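Local structure of D-ribulose-5-phosphate 3-epimerase, putative (Plasmodium falciparum, 1TQX) at residues 133-138 with 168-173; 198-203 with 215-220; 39-44 with 77-82. The protein probably catalyses the interconversion of D-ribulose 5-phosphate and D-xylulose 5-phosphate, using one bound divalent metal ion in a TIM-barrel subunit. All coordinates share one frame; numbering follows the deposited sequence.

Contact 1: residues 133-138 with 168-173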
loop_
_atom_site.group_PDB
_atom_site.type_symbol
_atom_site.label_atom_id
_atom_site.label_comp_id
_atom_site.label_asym_id
_atom_site.label_seq_id
_atom_site.Cartn_x
_atom_site.Cartn_y
_atom_site.Cartn_z
ATOM N N ILE A 133 -18.130 2.508 4.230
ATOM C CA ILE A 133 -17.175 1.586 4.830
ATOM C C ILE A 133 -16.258 2.297 5.813
ATOM O O ILE A 133 -16.035 1.824 6.929
ATOM C CB ILE A 133 -16.295 0.920 3.762
ATOM C CG1 ILE A 133 -17.173 0.257 2.701
ATOM C CG2 ILE A 133 -15.388 -0.114 4.418
ATOM C CD1 ILE A 133 -16.414 -0.177 1.461
ATOM N N LEU A 134 -15.726 3.438 5.390
ATOM C CA LEU A 134 -14.815 4.206 6.224
ATOM C C LEU A 134 -15.463 4.705 7.509
ATOM O O LEU A 134 -14.788 4.854 8.524
ATOM C CB LEU A 134 -14.245 5.388 5.433
ATOM C CG LEU A 134 -13.399 5.006 4.213
ATOM C CD1 LEU A 134 -12.885 6.260 3.519
ATOM C CD2 LEU A 134 -12.240 4.125 4.656
ATOM N N ASP A 135 -16.766 4.958 7.472
ATOM C CA ASP A 135 -17.452 5.446 8.663
ATOM C C ASP A 135 -17.549 4.407 9.782
ATOM O O ASP A 135 -17.808 4.758 10.933
ATOM C CB ASP A 135 -18.854 5.958 8.307
ATOM C CG ASP A 135 -18.827 7.309 7.606
ATOM O OD1 ASP A 135 -17.774 7.985 7.626
ATOM O OD2 ASP A 135 -19.868 7.707 7.045
ATOM N N THR A 136 -17.327 3.136 9.453
ATOM C CA THR A 136 -17.396 2.064 10.447
ATOM C C THR A 136 -16.139 2.006 11.308
ATOM O O THR A 136 -16.113 1.323 12.338
ATOM C CB THR A 136 -17.560 0.689 9.783
ATOM O OG1 THR A 136 -16.340 0.336 9.121
ATOM C CG2 THR A 136 -18.686 0.717 8.766
ATOM N N ASN A 137 -15.097 2.714 10.877
ATOM C CA ASN A 137 -13.824 2.754 11.595
ATOM C C ASN A 137 -13.033 1.446 11.523
ATOM O O ASN A 137 -12.037 1.280 12.227
ATOM C CB ASN A 137 -14.048 3.125 13.063
ATOM C CG ASN A 137 -14.608 4.518 13.230
ATOM O OD1 ASN A 137 -14.013 5.492 12.771
ATOM N ND2 ASN A 137 -15.758 4.622 13.890
ATOM N N LEU A 138 -13.474 0.525 10.673
ATOM C CA LEU A 138 -12.800 -0.761 10.520
ATOM C C LEU A 138 -11.557 -0.681 9.635
ATOM O O LEU A 138 -10.699 -1.567 9.679
ATOM C CB LEU A 138 -13.766 -1.783 9.917
ATOM C CG LEU A 138 -14.924 -2.251 10.797
ATOM C CD1 LEU A 138 -15.964 -2.955 9.949
ATOM C CD2 LEU A 138 -14.385 -3.167 11.885
ATOM N N ARG A 168 -8.422 13.116 3.730
ATOM C CA ARG A 168 -7.785 13.755 4.879
ATOM C C ARG A 168 -8.712 14.745 5.573
ATOM O O ARG A 168 -8.723 14.844 6.799
ATOM C CB ARG A 168 -6.500 14.479 4.460
ATOM C CG ARG A 168 -5.797 15.203 5.609
ATOM C CD ARG A 168 -5.475 14.239 6.748
ATOM N NE ARG A 168 -4.525 13.203 6.344
ATOM C CZ ARG A 168 -4.639 11.918 6.670
ATOM N NH1 ARG A 168 -5.667 11.509 7.400
ATOM N NH2 ARG A 168 -3.725 11.043 6.272
ATOM N N LYS A 169 -9.492 15.477 4.789
ATOM C CA LYS A 169 -10.408 16.464 5.347
ATOM C C LYS A 169 -11.537 15.821 6.151
ATOM O O LYS A 169 -11.926 16.328 7.205
ATOM C CB LYS A 169 -11.001 17.323 4.226
ATOM C CG LYS A 169 -11.858 18.484 4.716
ATOM C CD LYS A 169 -12.300 19.371 3.558
ATOM C CE LYS A 169 -13.081 20.589 4.041
ATOM N NZ LYS A 169 -14.316 20.215 4.784
ATOM N N LYS A 170 -12.046 14.695 5.657
ATOM C CA LYS A 170 -13.144 13.994 6.311
ATOM C C LYS A 170 -12.703 13.065 7.441
ATOM O O LYS A 170 -13.423 12.894 8.423
ATOM C CB LYS A 170 -13.937 13.200 5.266
ATOM C CG LYS A 170 -15.246 12.596 5.767
ATOM C CD LYS A 170 -16.032 11.990 4.608
ATOM C CE LYS A 170 -17.333 11.349 5.075
ATOM N NZ LYS A 170 -18.277 12.343 5.657
ATOM N N TYR A 171 -11.524 12.469 7.300
ATOM C CA TYR A 171 -11.014 11.548 8.309
ATOM C C TYR A 171 -9.590 11.927 8.709
ATOM O O TYR A 171 -8.626 11.502 8.072
ATOM C CB TYR A 171 -11.039 10.109 7.772
ATOM C CG TYR A 171 -12.363 9.673 7.185
ATOM C CD1 TYR A 171 -12.608 9.770 5.820
ATOM C CD2 TYR A 171 -13.368 9.142 7.995
ATOM C CE1 TYR A 171 -13.820 9.346 5.269
ATOM C CE2 TYR A 171 -14.586 8.716 7.454
ATOM C CZ TYR A 171 -14.803 8.819 6.091
ATOM O OH TYR A 171 -15.991 8.389 5.541
ATOM N N LYS A 172 -9.456 12.710 9.775
ATOM C CA LYS A 172 -8.141 13.162 10.217
ATOM C C LYS A 172 -7.178 12.091 10.733
ATOM O O LYS A 172 -5.966 12.270 10.655
ATOM C CB LYS A 172 -8.292 14.271 11.267
ATOM C CG LYS A 172 -9.113 13.891 12.486
ATOM C CD LYS A 172 -9.163 15.024 13.520
ATOM C CE LYS A 172 -9.998 16.217 13.052
ATOM N NZ LYS A 172 -9.374 16.985 11.936
ATOM N N ASN A 173 -7.699 10.980 11.245
ATOM C CA ASN A 173 -6.833 9.922 11.767
ATOM C C ASN A 173 -6.639 8.748 10.813
ATOM O O ASN A 173 -5.957 7.779 11.141
ATOM C CB ASN A 173 -7.376 9.394 13.097
ATOM C CG ASN A 173 -7.328 10.431 14.197
ATOM O OD1 ASN A 173 -6.273 11.001 14.484
ATOM N ND2 ASN A 173 -8.472 10.681 14.824
HETATM O O HOH W 1 -20.310 10.418 6.345
#
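The backbones come nearest at Leu134, in the short helix 131-134, and Tyr171, the first residue beyond helix 161-170 to leave helical geometry, with 8.5 Å between Leu134 CA and Tyr171 CA. The Tyr171 side chain bridges this gap, crossing Leu134 and Asp135 at about right angles. Its phenol meets a carboxylate: Tyr171 OH donates to Asp135 OD1 over 2.8 Å. The acceptor lies at the edge of the ring, near its plane, whereas the hydroxyl approaches from 50° above the carboxylate plane. The planes of carboxylate and ring stand 51° apart. Leu134 meets the same end of the ring obliquely, Leu134 CB lying 3.5 Å from Tyr171 CZ. Further along the rim, Leu134 CD1 is 3.7 Å from Tyr171 CE1, so apolar carbon flanks the phenol close to its polar tip. Lys170 CG lies over one face of the Tyr171 ring, offset toward the rim. The other Asp135 oxygen is tied to Lys170 through a water, which donates to Asp135 OD2 at 2.8 Å and accepts from Lys170 NZ at 2.9 Å. With CG anti to the carbonyl carbon (chi1 -75°), Asp135 can thus offer one oxygen to the phenol and the other to the water; the nearby ammonium would probably favour its charged form. Asp135 itself sits in a type I beta turn from Leu134 to Asn137, and Thr136 OG1 accepts from Leu138 N in an ST turn. Val131 also touches Lys170 and Tyr171. The arrangement joins the ends of two successive outer helices of a TIM barrel, where the chain leaves each helix to enter the next strand, on the face of the barrel away from the active site.

Contact 2: residues 198-203 with 215-220. With SO4 (sulfate ion), chain C.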
loop_
_atom_site.group_PDB
_atom_site.type_symbol
_atom_site.label_atom_id
_atom_site.label_comp_id
_atom_site.label_asym_id
_atom_site.label_seq_id
_atom_site.Cartn_x
_atom_site.Cartn_y
_atom_site.Cartn_z
ATOM N N ILE A 198 3.859 6.458 2.048
ATOM C CA ILE A 198 4.337 6.513 0.674
ATOM C C ILE A 198 4.882 5.203 0.135
ATOM O O ILE A 198 5.871 4.680 0.649
ATOM C CB ILE A 198 5.452 7.571 0.549
ATOM C CG1 ILE A 198 4.977 8.899 1.152
ATOM C CG2 ILE A 198 5.877 7.715 -0.916
ATOM C CD1 ILE A 198 3.747 9.494 0.492
ATOM N N VAL A 199 4.248 4.678 -0.906
ATOM C CA VAL A 199 4.733 3.451 -1.525
ATOM C C VAL A 199 5.561 3.871 -2.735
ATOM O O VAL A 199 5.059 4.549 -3.633
ATOM C CB VAL A 199 3.570 2.550 -1.998
ATOM C CG1 VAL A 199 4.118 1.374 -2.806
ATOM C CG2 VAL A 199 2.787 2.045 -0.796
ATOM N N ALA A 200 6.826 3.472 -2.763
ATOM C CA ALA A 200 7.700 3.836 -3.872
ATOM C C ALA A 200 8.498 2.625 -4.318
ATOM O O ALA A 200 9.085 1.923 -3.496
ATOM C CB ALA A 200 8.649 4.962 -3.444
ATOM N N GLY A 201 8.520 2.384 -5.622
ATOM C CA GLY A 201 9.260 1.250 -6.137
ATOM C C GLY A 201 10.515 1.674 -6.868
ATOM O O GLY A 201 11.611 1.684 -6.304
ATOM N N THR A 202 10.344 2.036 -8.132
ATOM C CA THR A 202 11.449 2.455 -8.976
ATOM C C THR A 202 12.346 3.533 -8.371
ATOM O O THR A 202 13.575 3.406 -8.391
ATOM C CB THR A 202 10.928 2.980 -10.328
ATOM O OG1 THR A 202 10.088 1.991 -10.937
ATOM C CG2 THR A 202 12.089 3.290 -11.259
ATOM N N SER A 203 11.738 4.583 -7.826
ATOM C CA SER A 203 12.495 5.698 -7.257
ATOM C C SER A 203 13.416 5.336 -6.099
ATOM O O SER A 203 14.356 6.076 -5.796
ATOM C CB SER A 203 11.544 6.825 -6.831
ATOM O OG SER A 203 10.811 6.498 -5.666
ATOM N N ASP A 215 14.871 9.166 3.272
ATOM C CA ASP A 215 14.848 10.226 4.283
ATOM C C ASP A 215 14.208 11.508 3.753
ATOM O O ASP A 215 13.419 12.155 4.449
ATOM C CB ASP A 215 16.268 10.545 4.779
ATOM C CG ASP A 215 16.924 9.370 5.484
ATOM O OD1 ASP A 215 16.199 8.449 5.913
ATOM O OD2 ASP A 215 18.165 9.371 5.623
ATOM N N THR A 216 14.559 11.878 2.525
ATOM C CA THR A 216 14.009 13.088 1.925
ATOM C C THR A 216 12.494 12.979 1.869
ATOM O O THR A 216 11.780 13.931 2.199
ATOM C CB THR A 216 14.552 13.302 0.496
ATOM O OG1 THR A 216 15.969 13.506 0.550
ATOM C CG2 THR A 216 13.892 14.508 -0.156
ATOM N N MET A 217 12.005 11.815 1.451
ATOM C CA MET A 217 10.569 11.582 1.357
ATOM C C MET A 217 9.896 11.687 2.726
ATOM O O MET A 217 8.860 12.333 2.869
ATOM C CB MET A 217 10.278 10.187 0.779
ATOM C CG MET A 217 10.641 9.981 -0.693
ATOM S SD MET A 217 10.309 8.257 -1.203
ATOM C CE MET A 217 10.186 8.421 -2.989
ATOM N N ARG A 218 10.481 11.050 3.733
ATOM C CA ARG A 218 9.879 11.069 5.059
ATOM C C ARG A 218 9.788 12.477 5.630
ATOM O O ARG A 218 8.745 12.872 6.150
ATOM C CB ARG A 218 10.658 10.161 6.019
ATOM C CG ARG A 218 10.000 9.964 7.386
ATOM C CD ARG A 218 10.685 8.824 8.136
ATOM N NE ARG A 218 12.130 8.946 7.990
ATOM C CZ ARG A 218 12.937 7.970 7.593
ATOM N NH1 ARG A 218 12.456 6.767 7.299
ATOM N NH2 ARG A 218 14.233 8.212 7.467
ATOM N N VAL A 219 10.873 13.236 5.531
ATOM C CA VAL A 219 10.865 14.599 6.053
ATOM C C VAL A 219 9.778 15.432 5.383
ATOM O O VAL A 219 9.072 16.181 6.049
ATOM C CB VAL A 219 12.234 15.293 5.853
ATOM C CG1 VAL A 219 12.168 16.744 6.339
ATOM C CG2 VAL A 219 13.311 14.541 6.620
ATOM N N SER A 220 9.631 15.286 4.069
ATOM C CA SER A 220 8.623 16.038 3.334
ATOM C C SER A 220 7.210 15.703 3.800
ATOM O O SER A 220 6.330 16.565 3.786
ATOM C CB SER A 220 8.748 15.781 1.830
ATOM O OG SER A 220 8.345 14.465 1.495
HETATM S S SO4 C . 6.413 2.647 -8.997
HETATM O O1 SO4 C . 6.498 2.508 -7.531
HETATM O O2 SO4 C . 5.031 2.383 -9.438
HETATM O O3 SO4 C . 6.764 4.021 -9.377
HETATM O O4 SO4 C . 7.348 1.701 -9.640
#
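Ser220 OG donates to Met217 O at 2.6 Å, tilted 27° from the carbonyl plane, within helix 210-223, from which Met217 reaches across to Ile198, Ala200 and Ser203. The Met217 chain is extended beyond CG (chi2 177°), which carries the methyl to the bend between strand and helix. There Met217 CE lies 3.8 Å from Ala200 CB and 3.4 Å from Ser203 OG, whose hydroxyl is bonded to Leu182 O. Beyond that bend a sulfate, probably from the crystallisation liquor, may mark where the substrate phosphate binds. Thr202 OG1 donates to sulfate O4 at 3.0 Å, and Thr202 N adds a weak bond. Another weak bond runs from Gly201 N, at the N-cap of helix 202-205, to sulfate O1. The place is consistent with the phosphate-binding site that TIM barrels commonly form at the loop and short helix after the eighth strand, here with Gly153 N of another loop. Nearer helix 210-223, Met217 SD rests 4.5 Å from Ile198 CG2. Thr187 and Ile8 also touch Met217.

Contact 3: residues 39-44 with 77-82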
loop_
_atom_site.group_PDB
_atom_site.type_symbol
_atom_site.label_atom_id
_atom_site.label_comp_id
_atom_site.label_asym_id
_atom_site.label_seq_id
_atom_site.Cartn_x
_atom_site.Cartn_y
_atom_site.Cartn_z
ATOM N N VAL A 39 0.736 -8.382 -4.400
ATOM C CA VAL A 39 0.292 -9.714 -4.811
ATOM C C VAL A 39 -0.677 -9.548 -5.987
ATOM O O VAL A 39 -1.713 -8.899 -5.851
ATOM C CB VAL A 39 -0.428 -10.430 -3.649
ATOM C CG1 VAL A 39 -0.846 -11.840 -4.067
ATOM C CG2 VAL A 39 0.506 -10.492 -2.429
ATOM N N MET A 40 -0.327 -10.124 -7.136
ATOM C CA MET A 40 -1.137 -10.031 -8.357
ATOM C C MET A 40 -1.409 -11.448 -8.874
ATOM O O MET A 40 -0.501 -12.284 -8.889
ATOM C CB MET A 40 -0.380 -9.208 -9.404
ATOM C CG MET A 40 0.050 -7.842 -8.889
ATOM S SD MET A 40 1.159 -7.042 -10.041
ATOM C CE MET A 40 1.333 -5.409 -9.289
ATOM N N ASP A 41 -2.645 -11.709 -9.307
ATOM C CA ASP A 41 -3.026 -13.057 -9.745
ATOM C C ASP A 41 -3.334 -13.273 -11.222
ATOM O O ASP A 41 -3.989 -14.255 -11.574
ATOM C CB ASP A 41 -4.235 -13.532 -8.925
ATOM C CG ASP A 41 -5.498 -12.726 -9.215
ATOM O OD1 ASP A 41 -5.427 -11.745 -9.988
ATOM O OD2 ASP A 41 -6.570 -13.079 -8.669
ATOM N N MET A 42 -2.887 -12.361 -12.076
ATOM C CA MET A 42 -3.121 -12.457 -13.517
ATOM C C MET A 42 -4.611 -12.407 -13.881
ATOM O O MET A 42 -4.985 -12.656 -15.031
ATOM C CB MET A 42 -2.485 -13.741 -14.068
ATOM C CG MET A 42 -2.378 -13.783 -15.592
ATOM S SD MET A 42 -1.517 -12.340 -16.283
ATOM C CE MET A 42 0.146 -12.778 -15.944
ATOM N N HIS A 43 -5.459 -12.100 -12.902
ATOM C CA HIS A 43 -6.896 -11.988 -13.152
ATOM C C HIS A 43 -7.398 -10.593 -12.796
ATOM O O HIS A 43 -7.972 -9.907 -13.648
ATOM C CB HIS A 43 -7.679 -13.057 -12.378
ATOM C CG HIS A 43 -7.493 -14.443 -12.914
ATOM N ND1 HIS A 43 -6.291 -15.113 -12.842
ATOM C CD2 HIS A 43 -8.355 -15.282 -13.538
ATOM C CE1 HIS A 43 -6.419 -16.305 -13.396
ATOM N NE2 HIS A 43 -7.662 -16.433 -13.827
ATOM N N PHE A 44 -7.184 -10.160 -11.556
ATOM C CA PHE A 44 -7.627 -8.824 -11.162
ATOM C C PHE A 44 -6.806 -7.775 -11.913
ATOM O O PHE A 44 -7.290 -6.684 -12.208
ATOM C CB PHE A 44 -7.481 -8.620 -9.656
ATOM C CG PHE A 44 -8.003 -7.298 -9.189
ATOM C CD1 PHE A 44 -9.377 -7.062 -9.111
ATOM C CD2 PHE A 44 -7.126 -6.261 -8.887
ATOM C CE1 PHE A 44 -9.868 -5.806 -8.742
ATOM C CE2 PHE A 44 -7.607 -5.009 -8.520
ATOM C CZ PHE A 44 -8.979 -4.783 -8.447
ATOM N N GLU A 77 -10.602 -12.698 0.114
ATOM C CA GLU A 77 -10.959 -13.397 1.348
ATOM C C GLU A 77 -10.141 -14.691 1.508
ATOM O O GLU A 77 -9.808 -15.097 2.623
ATOM C CB GLU A 77 -12.462 -13.719 1.343
ATOM C CG GLU A 77 -12.931 -14.530 0.120
ATOM C CD GLU A 77 -13.393 -13.670 -1.061
ATOM O OE1 GLU A 77 -13.093 -12.456 -1.102
ATOM O OE2 GLU A 77 -14.059 -14.225 -1.965
ATOM N N LYS A 78 -9.798 -15.327 0.391
ATOM C CA LYS A 78 -9.030 -16.578 0.426
ATOM C C LYS A 78 -7.603 -16.408 0.924
ATOM O O LYS A 78 -6.966 -17.373 1.359
ATOM C CB LYS A 78 -8.963 -17.201 -0.969
ATOM C CG LYS A 78 -10.292 -17.656 -1.535
ATOM C CD LYS A 78 -10.089 -18.282 -2.907
ATOM C CE LYS A 78 -11.404 -18.755 -3.501
ATOM N NZ LYS A 78 -11.177 -19.401 -4.821
ATOM N N TYR A 79 -7.091 -15.186 0.845
ATOM C CA TYR A 79 -5.721 -14.926 1.256
ATOM C C TYR A 79 -5.529 -14.635 2.744
ATOM O O TYR A 79 -4.420 -14.754 3.253
ATOM C CB TYR A 79 -5.139 -13.767 0.427
ATOM C CG TYR A 79 -5.021 -14.063 -1.058
ATOM C CD1 TYR A 79 -6.155 -14.151 -1.868
ATOM C CD2 TYR A 79 -3.777 -14.265 -1.649
ATOM C CE1 TYR A 79 -6.050 -14.433 -3.235
ATOM C CE2 TYR A 79 -3.659 -14.549 -3.021
ATOM C CZ TYR A 79 -4.801 -14.629 -3.804
ATOM O OH TYR A 79 -4.708 -14.889 -5.157
ATOM N N VAL A 80 -6.592 -14.261 3.445
ATOM C CA VAL A 80 -6.464 -13.940 4.864
ATOM C C VAL A 80 -5.864 -15.059 5.730
ATOM O O VAL A 80 -4.919 -14.826 6.487
ATOM C CB VAL A 80 -7.823 -13.505 5.462
ATOM C CG1 VAL A 80 -7.656 -13.141 6.939
ATOM C CG2 VAL A 80 -8.362 -12.296 4.694
ATOM N N PRO A 81 -6.398 -16.285 5.636
ATOM C CA PRO A 81 -5.826 -17.349 6.467
ATOM C C PRO A 81 -4.402 -17.741 6.073
ATOM O O PRO A 81 -3.698 -18.393 6.843
ATOM C CB PRO A 81 -6.825 -18.499 6.294
ATOM C CG PRO A 81 -7.343 -18.286 4.910
ATOM C CD PRO A 81 -7.538 -16.783 4.846
ATOM N N LEU A 82 -3.984 -17.328 4.877
ATOM C CA LEU A 82 -2.652 -17.651 4.379
ATOM C C LEU A 82 -1.594 -16.599 4.723
ATOM O O LEU A 82 -0.409 -16.801 4.456
ATOM C CB LEU A 82 -2.700 -17.818 2.856
ATOM C CG LEU A 82 -3.765 -18.767 2.291
ATOM C CD1 LEU A 82 -3.761 -18.701 0.763
ATOM C CD2 LEU A 82 -3.489 -20.187 2.761
HETATM O O HOH W 2 -6.889 -14.788 -6.555
#
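With CG anti to the carbonyl carbon (chi1 -64°), Tyr79 sends its ring toward Val39 and Asp41, whose own CG lies between the backbone N and the carbonyl carbon (chi1 67°). The ring is met obliquely by one valine methyl, Val39 CG1 standing 4.0 Å from Tyr79 CE2. At its far end, Tyr79 OH is likewise 4.0 Å from Asp41 CB, a loose approach with no direct hydrogen bond. The polar link is made by a water in the plane of the ring, at its edge. This water accepts from Tyr79 OH at 2.6 Å and donates to Asp41 OD2 at 2.7 Å, so the phenol and the carboxylate are joined through a single molecule. Asp41 OD2 also accepts from Glu74 N. The other carboxylate oxygen is turned to its own loop and takes two backbone amides. Phe44 N approaches Asp41 OD1 at 2.8 Å on its syn lone pair. His43 N comes to Asp41 OD1 at 2.9 Å from well above the carboxylate plane. Together they form an Asx turn and an Asx motif, which fix the rotation of the carboxylate. His43 ND1 closes the same loop with a nearly straight bond (174°) to Asp41 O, which lies in the plane of the imidazole. Asp41 therefore organises the turn that follows strand 34-40 while facing the 77-82 segment through the water. The contact stands close to the zinc site, as Asp38, which precedes Val39, and His70 are both zinc ligands. Val39 is hydrogen-bonded through its backbone to His70 and Met72 of strand 66-72, and its side chain touches Ile55 of helix 52-58. Tyr79 reaches Leu71 of that strand and Pro52 of that helix, while Val80 packs on helix 100-111.

Overall arrangement
From the N terminus, contact 3 comes first: residues 39-44 and 77-82 close a loop holding helix 52-58 and strand 66-72. Contact 1 closes the next loop, around strand 141-145 and most of helix 161-170. Contact 2 is last and shortest in span, its intervening residues including the rest of helix 202-205, a short linker and the start of helix 210-223. The three loops run in series; none nests within or crosses another. Contacts 2 and 3 reach the same barrel sheet from opposite sides of the chain's centre, their centres about 27 Å apart. No two contacts touch: contact 3 joins the segments following strands 34-40 and 66-72, contact 1 two helix ends, contact 2 the last strand to the last helix.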